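PDB 1Z85: ribosomal RNA small subunit methyltransferase E from Thermotoga maritima, which probably methylates the N3 position of a specific uridine of 16S rRNA in the assembled 30S ribosomal subunit, with S-adenosyl-L-methionine as methyl donor. Local coordinates for residues Val111-Phe116 and Phe147-Phe152. Residues are numbered along the deposited sequence; the frame is centred on the assembly and turned at random.
Sequences VDEIFF and FPKVSF
With CG anti to its own carbonyl carbon (chi1 -68°), the Phe116 ring lies back alongside Val150, whose CG1 takes the same setting (chi1 -62°). Phe116 CE2 meets Val150 CB at 3.9 Å, and Ile114 CG2, anti to its backbone N, sits 3.7 Å above one face of the ring, offset toward the rim. Ile114 CB also touches Val150 CG1, while its CD1 reaches Pro148 CG at 4.2 Å. Helices 96-108 and 128-142 cover this apolar face. An alanine at Phe116 would probably loosen the packing between Val150, Ile114 and Ala131 of helix 128-142, because the ring that touches all three would be gone.

The strands run parallel, and their amides alternate across the seam. Ile114 N donates to Lys149 O almost straight (2.9 Å, 177°) and Phe116 N to Ser151 O at 2.8 Å, both in the carbonyl plane; Ser151 N returns a more bent bond to Ile114 O. Lys149 N approaches Asp112 O from above the carbonyl plane, and a water bridges that oxygen to Phe147 O.

On the other face Phe115 CD1 lies 3.8 Å from Ser151 CB, and a second water donates to Glu113 OE1. The beta-alpha-beta unit 113-117, 128-142, 149-152 of this alpha/beta knot domain thus joins its strands through backbone bonds, with one face apolar beneath helices and the other more polar and hydrated.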
ATOM      1  N   VAL B 111       4.623  14.202   2.098  1.00 40.64           N
ATOM      2  CA  VAL B 111       3.674  15.313   2.134  1.00 38.13           C
ATOM      3  C   VAL B 111       4.088  16.342   3.194  1.00 40.50           C
ATOM      4  O   VAL B 111       4.508  15.974   4.298  1.00 40.35           O
ATOM      5  CB  VAL B 111       2.231  14.785   2.385  1.00 37.58           C
ATOM      6  CG1 VAL B 111       1.260  15.879   2.690  1.00 41.93           C
ATOM      7  CG2 VAL B 111       1.764  13.921   1.210  1.00 39.13           C
ATOM      8  N   ASP B 112       3.995  17.623   2.823  1.00 37.66           N
ATOM      9  CA  ASP B 112       4.368  18.769   3.693  1.00 40.42           C
ATOM     10  C   ASP B 112       3.235  19.322   4.559  1.00 41.06           C
ATOM     11  O   ASP B 112       3.478  19.745   5.673  1.00 40.41           O
ATOM     12  CB  ASP B 112       4.949  19.916   2.836  1.00 38.22           C
ATOM     13  CG  ASP B 112       6.194  19.494   2.093  1.00 41.72           C
ATOM     14  OD1 ASP B 112       7.181  19.074   2.728  1.00 49.06           O
ATOM     15  OD2 ASP B 112       6.175  19.524   0.862  1.00 40.44           O
ATOM     16  N   GLU B 113       1.997  19.294   4.042  1.00 40.90           N
ATOM     17  CA  GLU B 113       0.806  19.765   4.774  1.00 43.88           C
ATOM     18  C   GLU B 113      -0.405  18.851   4.619  1.00 42.14           C
ATOM     19  O   GLU B 113      -0.758  18.489   3.509  1.00 39.21           O
ATOM     20  CB  GLU B 113       0.383  21.163   4.314  1.00 41.76           C
ATOM     21  CG  GLU B 113       1.501  22.162   4.358  1.00 59.40           C
ATOM     22  CD  GLU B 113       1.157  23.473   5.110  1.00 76.95           C
ATOM     23  OE1 GLU B 113       0.099  23.558   5.846  1.00 66.80           O
ATOM     24  OE2 GLU B 113       2.012  24.399   4.973  1.00 82.29           O
ATOM     25  N   ILE B 114      -1.022  18.493   5.748  1.00 39.92           N
ATOM     26  CA  ILE B 114      -2.279  17.743   5.773  1.00 40.33           C
ATOM     27  C   ILE B 114      -3.432  18.714   6.165  1.00 43.79           C
ATOM     28  O   ILE B 114      -3.312  19.514   7.107  1.00 44.36           O
ATOM     29  CB  ILE B 114      -2.185  16.621   6.786  1.00 39.88           C
ATOM     30  CG1 ILE B 114      -0.909  15.810   6.522  1.00 43.43           C
ATOM     31  CG2 ILE B 114      -3.451  15.756   6.761  1.00 36.77           C
ATOM     32  CD1 ILE B 114      -0.683  14.693   7.496  1.00 48.89           C
ATOM     33  N   PHE B 115      -4.527  18.632   5.412  1.00 42.90           N
ATOM     34  CA  PHE B 115      -5.737  19.427   5.642  1.00 42.84           C
ATOM     35  C   PHE B 115      -6.889  18.467   5.857  1.00 40.65           C
ATOM     36  O   PHE B 115      -7.194  17.621   5.003  1.00 39.20           O
ATOM     37  CB  PHE B 115      -6.045  20.365   4.477  1.00 37.68           C
ATOM     38  CG  PHE B 115      -5.037  21.453   4.297  1.00 40.80           C
ATOM     39  CD1 PHE B 115      -5.174  22.656   4.954  1.00 39.96           C
ATOM     40  CD2 PHE B 115      -3.919  21.269   3.469  1.00 37.27           C
ATOM     41  CE1 PHE B 115      -4.235  23.665   4.783  1.00 46.12           C
ATOM     42  CE2 PHE B 115      -2.959  22.240   3.325  1.00 44.26           C
ATOM     43  CZ  PHE B 115      -3.109  23.459   3.958  1.00 39.74           C
ATOM     44  N   PHE B 116      -7.541  18.604   7.001  1.00 40.95           N
ATOM     45  CA  PHE B 116      -8.679  17.752   7.349  1.00 39.61           C
ATOM     46  C   PHE B 116     -10.000  18.390   6.983  1.00 39.42           C
ATOM     47  O   PHE B 116     -10.389  19.407   7.557  1.00 38.30           O
ATOM     48  CB  PHE B 116      -8.615  17.416   8.845  1.00 41.22           C
ATOM     49  CG  PHE B 116      -7.472  16.542   9.186  1.00 35.78           C
ATOM     50  CD1 PHE B 116      -7.409  15.273   8.668  1.00 33.04           C
ATOM     51  CD2 PHE B 116      -6.458  16.980   9.994  1.00 37.34           C
ATOM     52  CE1 PHE B 116      -6.363  14.468   8.980  1.00 47.08           C
ATOM     53  CE2 PHE B 116      -5.392  16.153  10.308  1.00 39.65           C
ATOM     54  CZ  PHE B 116      -5.347  14.935   9.821  1.00 45.83           C
ATOM     55  N   PHE B 147       8.234  17.528  10.499  1.00 40.46           N
ATOM     56  CA  PHE B 147       6.946  16.818  10.464  1.00 38.72           C
ATOM     57  C   PHE B 147       6.036  17.611   9.524  1.00 39.08           C
ATOM     58  O   PHE B 147       6.173  18.834   9.478  1.00 39.17           O
ATOM     59  CB  PHE B 147       6.314  16.793  11.888  1.00 41.59           C
ATOM     60  CG  PHE B 147       7.031  15.904  12.916  1.00 39.80           C
ATOM     61  CD1 PHE B 147       8.174  15.190  12.611  1.00 37.10           C
ATOM     62  CD2 PHE B 147       6.548  15.823  14.205  1.00 38.73           C
ATOM     63  CE1 PHE B 147       8.825  14.409  13.574  1.00 42.55           C
ATOM     64  CE2 PHE B 147       7.189  15.028  15.183  1.00 35.10           C
ATOM     65  CZ  PHE B 147       8.308  14.324  14.860  1.00 48.28           C
ATOM     66  N   PRO B 148       5.070  16.947   8.821  1.00 37.96           N
ATOM     67  CA  PRO B 148       4.021  17.713   8.171  1.00 40.30           C
ATOM     68  C   PRO B 148       3.182  18.489   9.188  1.00 42.10           C
ATOM     69  O   PRO B 148       2.997  18.040  10.322  1.00 41.75           O
ATOM     70  CB  PRO B 148       3.146  16.647   7.482  1.00 42.68           C
ATOM     71  CG  PRO B 148       3.412  15.397   8.229  1.00 41.87           C
ATOM     72  CD  PRO B 148       4.852  15.507   8.647  1.00 38.27           C
ATOM     73  N   LYS B 149       2.692  19.648   8.757  1.00 42.47           N
ATOM     74  CA  LYS B 149       1.762  20.424   9.520  1.00 43.95           C
ATOM     75  C   LYS B 149       0.381  19.818   9.316  1.00 42.76           C
ATOM     76  O   LYS B 149       0.167  19.158   8.321  1.00 38.79           O
ATOM     77  CB  LYS B 149       1.733  21.884   9.036  1.00 46.19           C
ATOM     78  CG  LYS B 149       3.068  22.567   8.798  1.00 52.78           C
ATOM     79  CD  LYS B 149       4.016  22.548   9.986  1.00 66.23           C
ATOM     80  CE  LYS B 149       5.274  23.422   9.702  1.00 69.57           C
ATOM     81  NZ  LYS B 149       6.431  23.179  10.637  1.00 72.23           N
ATOM     82  N   VAL B 150      -0.530  20.023  10.282  1.00 41.58           N
ATOM     83  CA  VAL B 150      -1.937  19.603  10.186  1.00 42.05           C
ATOM     84  C   VAL B 150      -2.837  20.815  10.442  1.00 40.26           C
ATOM     85  O   VAL B 150      -2.517  21.649  11.257  1.00 37.19           O
ATOM     86  CB  VAL B 150      -2.298  18.437  11.156  1.00 46.69           C
ATOM     87  CG1 VAL B 150      -1.459  17.154  10.816  1.00 45.13           C
ATOM     88  CG2 VAL B 150      -2.119  18.851  12.595  1.00 49.35           C
ATOM     89  N   SER B 151      -3.909  20.933   9.652  1.00 39.19           N
ATOM     90  CA  SER B 151      -4.855  22.019   9.735  1.00 39.42           C
ATOM     91  C   SER B 151      -6.257  21.474   9.432  1.00 39.30           C
ATOM     92  O   SER B 151      -6.412  20.344   8.886  1.00 41.94           O
ATOM     93  CB  SER B 151      -4.517  23.071   8.685  1.00 36.37           C
ATOM     94  OG  SER B 151      -3.186  23.542   8.848  1.00 43.06           O
ATOM     95  N   PHE B 152      -7.262  22.244   9.827  1.00 36.62           N
ATOM     96  CA  PHE B 152      -8.620  22.024   9.366  1.00 34.32           C
ATOM     97  C   PHE B 152      -8.795  22.814   8.075  1.00 35.05           C
ATOM     98  O   PHE B 152      -8.089  23.786   7.833  1.00 33.73           O
ATOM     99  CB  PHE B 152      -9.656  22.486  10.376  1.00 35.89           C
ATOM    100  CG  PHE B 152      -9.631  21.746  11.689  1.00 37.86           C
ATOM    101  CD1 PHE B 152     -10.066  20.438  11.760  1.00 34.46           C
ATOM    102  CD2 PHE B 152      -9.227  22.400  12.877  1.00 44.64           C
ATOM    103  CE1 PHE B 152     -10.076  19.767  12.955  1.00 42.16           C
ATOM    104  CE2 PHE B 152      -9.236  21.717  14.096  1.00 40.61           C
ATOM    105  CZ  PHE B 152      -9.653  20.382  14.121  1.00 33.48           C
TER
HETATM  106  O   HOH W   1       6.306  20.653   6.910  1.00 53.52           O
HETATM  107  O   HOH W   2      -0.202  24.950   8.770  1.00 53.53           O